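Methylornithine synthase PylB (Methanosarcina barkeri, PDB 3T7V) catalyses the radical isomerisation of L-lysine to (3R)-3-methyl-D-ornithine, a step in pyrrolysine biosynthesis, using a [4Fe-4S] cluster and S-adenosylmethionine. Local coordinates at residues A46-K49 and V50-H53; E281-D284 and G285-L288; V327-R330 and L331-G335; A339-A342 and D343-A346. One frame throughout, in Å; residues are numbered along the deposited sequence.

From the N terminus, interaction 1 comes first, on helix 37-55, just before barrel strand 58-68. Much later, interaction 2 lies within helix 278-291, interaction 3 covers the last two turns of helix 324-334, and interaction 4 the short helix 341-345 near the C terminus. Each is local, between adjoining segments, so none closes a long loop, and the four follow in series without nesting or crossing. Interactions 2 and 3 touch directly: Arg-330 salt-bridges Asp-284 and packs on Ile-283, Met-286 and Val-287, joining two neighbouring helices of the barrel wall. Arg-48 and Arg-51 of interaction 1 reach the end of helix 278-291 and the loop beyond it, while interaction 4 packs against strand 58-68.

Interaction 1. Residues A46-K49 and V50-H53; sequences AARK and VRDH
Arg-48 and Arg-51, one helical turn apart, cross at a slant, NH2 of Arg-51 lying 3.8 Å from CG in the aliphatic part of Arg-48. The Arg-51 chain is folded back by bends at chi2 (-104°) and chi3 (-31°), which place one face of its guanidinium over CA of Arg-48. The edge of that group grips Asp-52 side-on: NE donates to OD1 of Asp-52 at 2.9 Å, and NH2 of Arg-51 donates to the same OD1 at 3.1 Å. Both bonds lie nearly in the guanidinium plane. NH1 of Arg-51 donates to the carbonyls of Leu-290 and Ala-294, and Arg-48 forms a salt bridge with Glu-41 and a hydrogen bond to the carbonyl of Asn-291.

Packing is tight on the side of Ala-47 and Val-50, which are buried against helix 258-268, and here CG2 of Val-50 lies 3.4 Å from O of Ala-46. Opposite Val-50 the helix is looser and meets solvent, with Asp-52 exposed there. His-53, nearer Val-50, turns its exposed ring outward beside Ile-18. Regular i to i+4 backbone bonds, such as Arg-51 N to Ala-47 O at 2.9 Å, mark a continuous alpha-helix, the one that precedes the first strand of this radical SAM barrel.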
loop_
_atom_site.group_PDB
_atom_site.type_symbol
_atom_site.label_atom_id
_atom_site.label_comp_id
_atom_site.label_asym_id
_atom_site.label_seq_id
_atom_site.Cartn_x
_atom_site.Cartn_y
_atom_site.Cartn_z
ATOM N N ALA A 46 7.076 -11.062 18.120
ATOM C CA ALA A 46 8.306 -10.300 17.983
ATOM C C ALA A 46 8.074 -8.986 17.219
ATOM O O ALA A 46 8.602 -7.910 17.555
ATOM C CB ALA A 46 9.409 -11.160 17.289
ATOM N N ALA A 47 7.365 -9.119 16.097
ATOM C CA ALA A 47 7.080 -7.895 15.322
ATOM C C ALA A 47 6.209 -6.908 16.120
ATOM O O ALA A 47 6.420 -5.696 16.004
ATOM C CB ALA A 47 6.391 -8.301 14.016
ATOM N N ARG A 48 5.238 -7.368 16.894
ATOM C CA ARG A 48 4.483 -6.400 17.703
ATOM C C ARG A 48 5.393 -5.733 18.762
ATOM O O ARG A 48 5.213 -4.555 19.051
ATOM C CB ARG A 48 3.326 -7.104 18.397
ATOM C CG ARG A 48 2.202 -7.577 17.501
ATOM C CD ARG A 48 0.933 -7.935 18.294
ATOM N NE ARG A 48 1.169 -9.041 19.270
ATOM C CZ ARG A 48 1.033 -10.324 18.999
ATOM N NH1 ARG A 48 0.731 -10.743 17.761
ATOM N NH2 ARG A 48 1.254 -11.209 19.988
ATOM N N LYS A 49 6.361 -6.458 19.347
ATOM C CA LYS A 49 7.264 -5.806 20.284
ATOM C C LYS A 49 8.014 -4.637 19.653
ATOM O O LYS A 49 8.160 -3.548 20.207
ATOM C CB LYS A 49 8.287 -6.827 20.807
ATOM C CG LYS A 49 9.132 -6.290 21.982
ATOM C CD LYS A 49 10.184 -7.274 22.501
ATOM C CE LYS A 49 9.551 -8.452 23.214
ATOM N NZ LYS A 49 10.557 -9.540 23.466
ATOM N N VAL A 50 8.475 -4.853 18.418
ATOM C CA VAL A 50 9.245 -3.836 17.695
ATOM C C VAL A 50 8.304 -2.685 17.364
ATOM O O VAL A 50 8.628 -1.526 17.631
ATOM C CB VAL A 50 9.870 -4.443 16.373
ATOM C CG1 VAL A 50 10.607 -3.355 15.612
ATOM C CG2 VAL A 50 10.857 -5.529 16.783
ATOM N N ARG A 51 7.131 -3.010 16.809
ATOM C CA ARG A 51 6.190 -1.932 16.449
ATOM C C ARG A 51 5.741 -1.118 17.681
ATOM O O ARG A 51 5.682 0.104 17.626
ATOM C CB ARG A 51 4.959 -2.560 15.871
ATOM C CG ARG A 51 4.008 -1.618 15.140
ATOM C CD ARG A 51 2.797 -1.273 15.930
ATOM N NE ARG A 51 2.252 -2.239 16.883
ATOM C CZ ARG A 51 1.365 -3.192 16.603
ATOM N NH1 ARG A 51 0.868 -3.321 15.395
ATOM N NH2 ARG A 51 0.925 -4.008 17.551
ATOM N N ASP A 52 5.543 -1.806 18.814
ATOM C CA ASP A 52 5.063 -1.104 20.014
ATOM C C ASP A 52 6.168 -0.207 20.559
ATOM O O ASP A 52 5.908 0.857 21.104
ATOM C CB ASP A 52 4.636 -2.123 21.092
ATOM C CG ASP A 52 3.350 -2.915 20.738
ATOM O OD1 ASP A 52 2.606 -2.608 19.761
ATOM O OD2 ASP A 52 3.063 -3.905 21.482
ATOM N N HIS A 53 7.422 -0.627 20.406
ATOM C CA HIS A 53 8.540 0.167 20.876
ATOM C C HIS A 53 8.573 1.505 20.206
ATOM O O HIS A 53 8.764 2.528 20.870
ATOM C CB HIS A 53 9.836 -0.572 20.664
ATOM C CG HIS A 53 11.041 0.200 21.161
ATOM N ND1 HIS A 53 11.432 0.191 22.482
ATOM C CD2 HIS A 53 11.917 1.029 20.509
ATOM C CE1 HIS A 53 12.520 0.963 22.628
ATOM N NE2 HIS A 53 12.824 1.479 21.444
#

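Interaction 2. Residues E281-D284 and G285-L288; sequences EGID and GMVL
With CG anti to the backbone N (chi1 179°) and the thioether end turned at chi3 (73°), Met-286 runs beside Ile-283 and points the same way. Its CE settles 4.0 Å from CG2 of Ile-283, the branch that is itself anti to the backbone N, and the two form a buried apolar pair.

On another side of the helix the contact depends on glycine. CB of Glu-281 presses on the bare CA of Gly-285 at 3.6 Å, and a side chain at Gly-285 would run straight into it. Gly-282 has a positive phi, and the helix is kinked here, the N atoms of Ile-283 and Asp-284 making no bond to the preceding turn. Consistent with this kink, Gly-285 N reaches O of Glu-281 at 3.2 Å from well above the carbonyl plane (64° out of it). The next bond is better placed at its acceptor, Met-286 N lying in the carbonyl plane of Gly-282 and 2.9 Å from its O. Further on, the bond from Leu-288 N to Asp-284 O is weak, at 3.5 Å.

The Glu-281 carboxylate pairs with Arg-289, two turns along, and Asp-284 with Arg-330. Ile-283, Met-286 and Val-287 all face helix 324-334, while helix 278-291 itself forms the crossover of a beta-alpha-beta unit between parallel strands 275-277 and 296-300.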
loop_
_atom_site.group_PDB
_atom_site.type_symbol
_atom_site.label_atom_id
_atom_site.label_comp_id
_atom_site.label_asym_id
_atom_site.label_seq_id
_atom_site.Cartn_x
_atom_site.Cartn_y
_atom_site.Cartn_z
ATOM N N GLU A 281 -8.820 -8.488 2.941
ATOM C CA GLU A 281 -9.584 -9.324 3.880
ATOM C C GLU A 281 -10.480 -8.449 4.786
ATOM O O GLU A 281 -11.052 -8.920 5.795
ATOM C CB GLU A 281 -8.621 -10.231 4.691
ATOM C CG GLU A 281 -8.127 -11.501 4.002
ATOM C CD GLU A 281 -7.421 -12.483 4.976
ATOM O OE1 GLU A 281 -6.493 -12.095 5.756
ATOM O OE2 GLU A 281 -7.812 -13.674 4.976
ATOM N N GLY A 282 -10.600 -7.153 4.453
ATOM C CA GLY A 282 -11.450 -6.223 5.234
ATOM C C GLY A 282 -10.957 -5.992 6.657
ATOM O O GLY A 282 -9.804 -6.161 6.961
ATOM N N ILE A 283 -11.916 -5.528 7.475
ATOM C CA ILE A 283 -11.620 -5.198 8.864
ATOM C C ILE A 283 -11.135 -6.419 9.666
ATOM O O ILE A 283 -10.206 -6.313 10.446
ATOM C CB ILE A 283 -12.793 -4.384 9.486
ATOM C CG1 ILE A 283 -12.817 -3.002 8.772
ATOM C CG2 ILE A 283 -12.486 -4.156 10.966
ATOM C CD1 ILE A 283 -14.023 -2.095 8.974
ATOM N N ASP A 284 -11.705 -7.598 9.427
ATOM C CA ASP A 284 -11.164 -8.763 10.166
ATOM C C ASP A 284 -9.691 -9.000 9.785
ATOM O O ASP A 284 -8.818 -9.332 10.621
ATOM C CB ASP A 284 -11.959 -10.047 9.840
ATOM C CG ASP A 284 -13.430 -9.989 10.293
ATOM O OD1 ASP A 284 -13.770 -9.204 11.230
ATOM O OD2 ASP A 284 -14.252 -10.777 9.751
ATOM N N GLY A 285 -9.404 -8.832 8.486
ATOM C CA GLY A 285 -8.036 -9.015 8.003
ATOM C C GLY A 285 -7.115 -7.936 8.581
ATOM O O GLY A 285 -5.910 -8.159 8.814
ATOM N N MET A 286 -7.658 -6.747 8.797
ATOM C CA MET A 286 -6.887 -5.623 9.400
ATOM C C MET A 286 -6.371 -6.023 10.782
ATOM O O MET A 286 -5.203 -5.698 11.139
ATOM C CB MET A 286 -7.780 -4.372 9.508
ATOM C CG MET A 286 -7.056 -3.153 10.143
ATOM S SD MET A 286 -8.306 -2.012 10.807
ATOM C CE MET A 286 -8.885 -2.911 12.282
ATOM N N VAL A 287 -7.231 -6.679 11.580
ATOM C CA VAL A 287 -6.824 -7.105 12.903
ATOM C C VAL A 287 -5.587 -8.029 12.811
ATOM O O VAL A 287 -4.594 -7.800 13.525
ATOM C CB VAL A 287 -7.993 -7.825 13.603
ATOM C CG1 VAL A 287 -7.555 -8.291 15.007
ATOM C CG2 VAL A 287 -9.142 -6.823 13.741
ATOM N N LEU A 288 -5.611 -8.975 11.893
ATOM C CA LEU A 288 -4.530 -9.945 11.755
ATOM C C LEU A 288 -3.238 -9.223 11.328
ATOM O O LEU A 288 -2.099 -9.527 11.760
ATOM C CB LEU A 288 -4.911 -10.966 10.689
ATOM C CG LEU A 288 -6.039 -11.951 11.089
ATOM C CD1 LEU A 288 -6.512 -12.809 9.924
ATOM C CD2 LEU A 288 -5.543 -12.822 12.225
#

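Interaction 3. Residues V327-R330 and L331-G335; sequences VVRR and LEIMG
Leu-331 overlaps Val-327 one turn back, its CD1 lying 4.2 Å from CG1 of Val-327 with the two side chains side by side and pointing the same way. Because CG of Leu-331 stands beside the backbone N (chi1 -65°), it also comes over the preceding turn, 3.2 Å from O of Val-327. An alanine here would keep the backbone bond but would probably leave Val-327 without its apolar neighbour and open a gap towards Leu-290.

The outer side is more polar. A water donates to O of Arg-329 at 2.8 Å and to OE1 of Glu-332 at 3.0 Å, bridging a main-chain oxygen and a carboxylate. The same Arg-329 oxygen accepts Ile-333 N at 3.2 Å, while CD1 of Ile-333 lies 3.8 Å from it.

At the C-terminal end, Gly-335 takes a positive phi and closes a Schellman motif, one of its two backward bonds running from Gly-335 N to O of Glu-332 at 2.9 Å. A CB at these backbone angles would be forced against the carbonyl oxygen of Met-334. Helix 324-334 packs on two elements: Val-327 and Val-328 touch Leu-61 of strand 58-68, while Arg-330 (on Ile-283 and Val-287), Leu-331 (on Leu-290) and Met-334 (on Asn-291) meet helix 278-291.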
loop_
_atom_site.group_PDB
_atom_site.type_symbol
_atom_site.label_atom_id
_atom_site.label_comp_id
_atom_site.label_asym_id
_atom_site.label_seq_id
_atom_site.Cartn_x
_atom_site.Cartn_y
_atom_site.Cartn_z
ATOM N N VAL A 327 -13.451 1.067 11.305
ATOM C CA VAL A 327 -12.045 0.839 11.629
ATOM C C VAL A 327 -11.676 1.292 13.044
ATOM O O VAL A 327 -11.063 0.507 13.791
ATOM C CB VAL A 327 -11.110 1.558 10.615
ATOM C CG1 VAL A 327 -9.623 1.558 11.066
ATOM C CG2 VAL A 327 -11.172 0.892 9.235
ATOM N N VAL A 328 -12.088 2.505 13.442
ATOM C CA VAL A 328 -11.677 3.016 14.746
ATOM C C VAL A 328 -12.348 2.194 15.853
ATOM O O VAL A 328 -11.724 1.957 16.898
ATOM C CB VAL A 328 -11.976 4.520 14.835
ATOM C CG1 VAL A 328 -11.774 5.001 16.286
ATOM C CG2 VAL A 328 -11.071 5.324 13.907
ATOM N N ARG A 329 -13.594 1.792 15.631
ATOM C CA ARG A 329 -14.322 0.922 16.624
ATOM C C ARG A 329 -13.514 -0.346 16.825
ATOM O O ARG A 329 -13.350 -0.802 17.969
ATOM C CB ARG A 329 -15.717 0.574 16.085
ATOM C CG ARG A 329 -16.472 -0.485 16.901
ATOM C CD ARG A 329 -17.920 -0.716 16.426
ATOM N NE ARG A 329 -18.553 -1.802 17.189
ATOM C CZ ARG A 329 -19.789 -2.278 16.988
ATOM N NH1 ARG A 329 -20.249 -3.263 17.758
ATOM N NH2 ARG A 329 -20.565 -1.785 16.019
ATOM N N ARG A 330 -13.060 -0.974 15.706
ATOM C CA ARG A 330 -12.339 -2.227 15.851
ATOM C C ARG A 330 -10.962 -1.961 16.531
ATOM O O ARG A 330 -10.515 -2.792 17.335
ATOM C CB ARG A 330 -12.176 -2.945 14.492
ATOM C CG ARG A 330 -11.528 -4.317 14.588
ATOM C CD ARG A 330 -12.444 -5.358 15.255
ATOM N NE ARG A 330 -13.687 -5.388 14.490
ATOM C CZ ARG A 330 -13.980 -6.294 13.546
ATOM N NH1 ARG A 330 -13.108 -7.253 13.241
ATOM N NH2 ARG A 330 -15.141 -6.231 12.893
ATOM N N LEU A 331 -10.279 -0.869 16.193
ATOM C CA LEU A 331 -8.980 -0.583 16.890
ATOM C C LEU A 331 -9.236 -0.485 18.412
ATOM O O LEU A 331 -8.386 -0.946 19.190
ATOM C CB LEU A 331 -8.424 0.778 16.453
ATOM C CG LEU A 331 -8.071 0.732 14.954
ATOM C CD1 LEU A 331 -7.574 2.133 14.631
ATOM C CD2 LEU A 331 -6.926 -0.230 14.692
ATOM N N GLU A 332 -10.331 0.180 18.816
ATOM C CA GLU A 332 -10.631 0.325 20.262
ATOM C C GLU A 332 -10.740 -1.064 20.951
ATOM O O GLU A 332 -10.135 -1.319 22.048
ATOM C CB GLU A 332 -11.882 1.153 20.454
ATOM C CG GLU A 332 -12.064 1.485 21.958
ATOM C CD GLU A 332 -13.380 2.186 22.301
ATOM O OE1 GLU A 332 -14.471 1.687 21.895
ATOM O OE2 GLU A 332 -13.325 3.228 23.008
ATOM N N ILE A 333 -11.476 -1.971 20.305
ATOM C CA ILE A 333 -11.590 -3.378 20.767
ATOM C C ILE A 333 -10.218 -4.051 20.923
ATOM O O ILE A 333 -9.956 -4.800 21.878
ATOM C CB ILE A 333 -12.482 -4.150 19.778
ATOM C CG1 ILE A 333 -13.944 -3.768 20.030
ATOM C CG2 ILE A 333 -12.250 -5.645 19.872
ATOM C CD1 ILE A 333 -14.893 -4.120 18.895
ATOM N N MET A 334 -9.314 -3.710 19.997
ATOM C CA MET A 334 -7.956 -4.273 20.014
ATOM C C MET A 334 -7.071 -3.622 21.032
ATOM O O MET A 334 -5.982 -4.110 21.266
ATOM C CB MET A 334 -7.269 -4.074 18.650
ATOM C CG MET A 334 -7.872 -4.896 17.559
ATOM S SD MET A 334 -6.955 -4.432 16.074
ATOM C CE MET A 334 -5.361 -5.215 16.420
ATOM N N GLY A 335 -7.515 -2.497 21.619
ATOM C CA GLY A 335 -6.661 -1.723 22.510
ATOM C C GLY A 335 -5.739 -0.750 21.828
ATOM O O GLY A 335 -4.687 -0.346 22.400
HETATM O O HOH W 1 -15.289 -0.395 19.954
#

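Interaction 4. Residues A339-A342 and D343-A346; sequences ARQA and DFEA
Gln-341 and Glu-345 meet one turn apart on the short helix 341-345, which follows the short strand 337-338, with Arg-340 at its N-cap position. Among side-chain hydrogen bonds, NE2 of Gln-341 donates to OE2 of Glu-345 at 3.1 Å along a nearly straight path (161°). The oxygen lies in the amide plane and is met on its anti side, NE2 sitting somewhat out of the carboxylate plane; the two planes are 60° apart. Gln-341 reaches it because its chain, leaving anti to the backbone N, bends at chi2 (67°). The same NE2 also donates to the carbonyl of His-109, so one amide ties the helix to a neighbouring loop. Were Gln-341 replaced by an alanine, the Glu-345 carboxylate would probably lose its amide partner and the His-109 carbonyl this donor.

Main-chain bonds form the turn itself. Glu-345 N binds O of Gln-341 at 2.9 Å, and Ala-346 N follows to O of Ala-342 at 3.0 Å. At the start, O of Arg-340 receives two weak bonds, from the N atoms of Asp-343 and Phe-344.

Packing falls to Phe-344, the buried residue of the group. Its ring is edge-to-face with Phe-60 of strand 58-68 and touches Pro-142, while NE2 of Gln-341 comes obliquely to CD1 of Phe-344 at 4.0 Å. Glu-345 lies closely over the preceding turn, its CG 3.0 Å from O of Gln-341.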
loop_
_atom_site.group_PDB
_atom_site.type_symbol
_atom_site.label_atom_id
_atom_site.label_comp_id
_atom_site.label_asym_id
_atom_site.label_seq_id
_atom_site.Cartn_x
_atom_site.Cartn_y
_atom_site.Cartn_z
ATOM N N ALA A 339 -3.286 7.644 15.993
ATOM C CA ALA A 339 -2.171 8.517 16.329
ATOM C C ALA A 339 -2.515 10.021 16.258
ATOM O O ALA A 339 -3.480 10.458 15.586
ATOM C CB ALA A 339 -0.995 8.224 15.391
ATOM N N ARG A 340 -1.635 10.837 16.879
ATOM C CA ARG A 340 -1.745 12.292 16.720
ATOM C C ARG A 340 -1.221 12.667 15.314
ATOM O O ARG A 340 -0.303 12.011 14.786
ATOM C CB ARG A 340 -0.828 13.001 17.688
ATOM C CG ARG A 340 -1.340 12.986 19.142
ATOM C CD ARG A 340 -0.512 13.998 19.916
ATOM N NE ARG A 340 -0.868 13.899 21.331
ATOM C CZ ARG A 340 -0.434 14.755 22.230
ATOM N NH1 ARG A 340 0.331 15.782 21.832
ATOM N NH2 ARG A 340 -0.800 14.577 23.499
ATOM N N GLN A 341 -1.793 13.717 14.755
ATOM C CA GLN A 341 -1.335 14.195 13.459
ATOM C C GLN A 341 0.119 14.593 13.465
ATOM O O GLN A 341 0.809 14.330 12.485
ATOM C CB GLN A 341 -2.209 15.372 13.026
ATOM C CG GLN A 341 -1.945 15.664 11.480
ATOM C CD GLN A 341 -2.427 14.537 10.490
ATOM O OE1 GLN A 341 -3.306 13.752 10.857
ATOM N NE2 GLN A 341 -1.879 14.454 9.243
ATOM N N ALA A 342 0.631 15.185 14.554
ATOM C CA ALA A 342 1.998 15.637 14.542
ATOM C C ALA A 342 2.966 14.463 14.440
ATOM O O ALA A 342 4.100 14.605 13.878
ATOM C CB ALA A 342 2.306 16.439 15.817
ATOM N N ASP A 343 2.558 13.316 14.982
ATOM C CA ASP A 343 3.397 12.103 14.904
ATOM C C ASP A 343 3.494 11.582 13.506
ATOM O O ASP A 343 4.530 11.124 13.111
ATOM C CB ASP A 343 2.936 11.065 15.880
ATOM C CG ASP A 343 3.220 11.537 17.344
ATOM O OD1 ASP A 343 4.162 12.387 17.554
ATOM O OD2 ASP A 343 2.509 11.095 18.263
ATOM N N PHE A 344 2.393 11.710 12.755
ATOM C CA PHE A 344 2.430 11.374 11.336
ATOM C C PHE A 344 3.286 12.399 10.566
ATOM O O PHE A 344 4.118 12.009 9.729
ATOM C CB PHE A 344 1.005 11.318 10.734
ATOM C CG PHE A 344 1.051 10.777 9.344
ATOM C CD1 PHE A 344 0.778 11.579 8.236
ATOM C CD2 PHE A 344 1.411 9.424 9.095
ATOM C CE1 PHE A 344 0.909 11.124 6.932
ATOM C CE2 PHE A 344 1.488 8.939 7.785
ATOM C CZ PHE A 344 1.255 9.812 6.700
ATOM N N GLU A 345 3.078 13.689 10.800
ATOM C CA GLU A 345 3.789 14.757 10.063
ATOM C C GLU A 345 5.297 14.624 10.282
ATOM O O GLU A 345 6.068 15.025 9.441
ATOM C CB GLU A 345 3.261 16.165 10.532
ATOM C CG GLU A 345 1.741 16.381 10.443
ATOM C CD GLU A 345 1.215 17.036 9.147
ATOM O OE1 GLU A 345 2.028 17.739 8.492
ATOM O OE2 GLU A 345 -0.012 16.884 8.784
ATOM N N ALA A 346 5.716 14.029 11.417
ATOM C CA ALA A 346 7.124 13.776 11.719
ATOM C C ALA A 346 7.760 12.841 10.709
ATOM O O ALA A 346 8.986 12.826 10.495
ATOM C CB ALA A 346 7.306 13.211 13.152
HETATM O O HOH W 2 0.506 9.740 18.398
#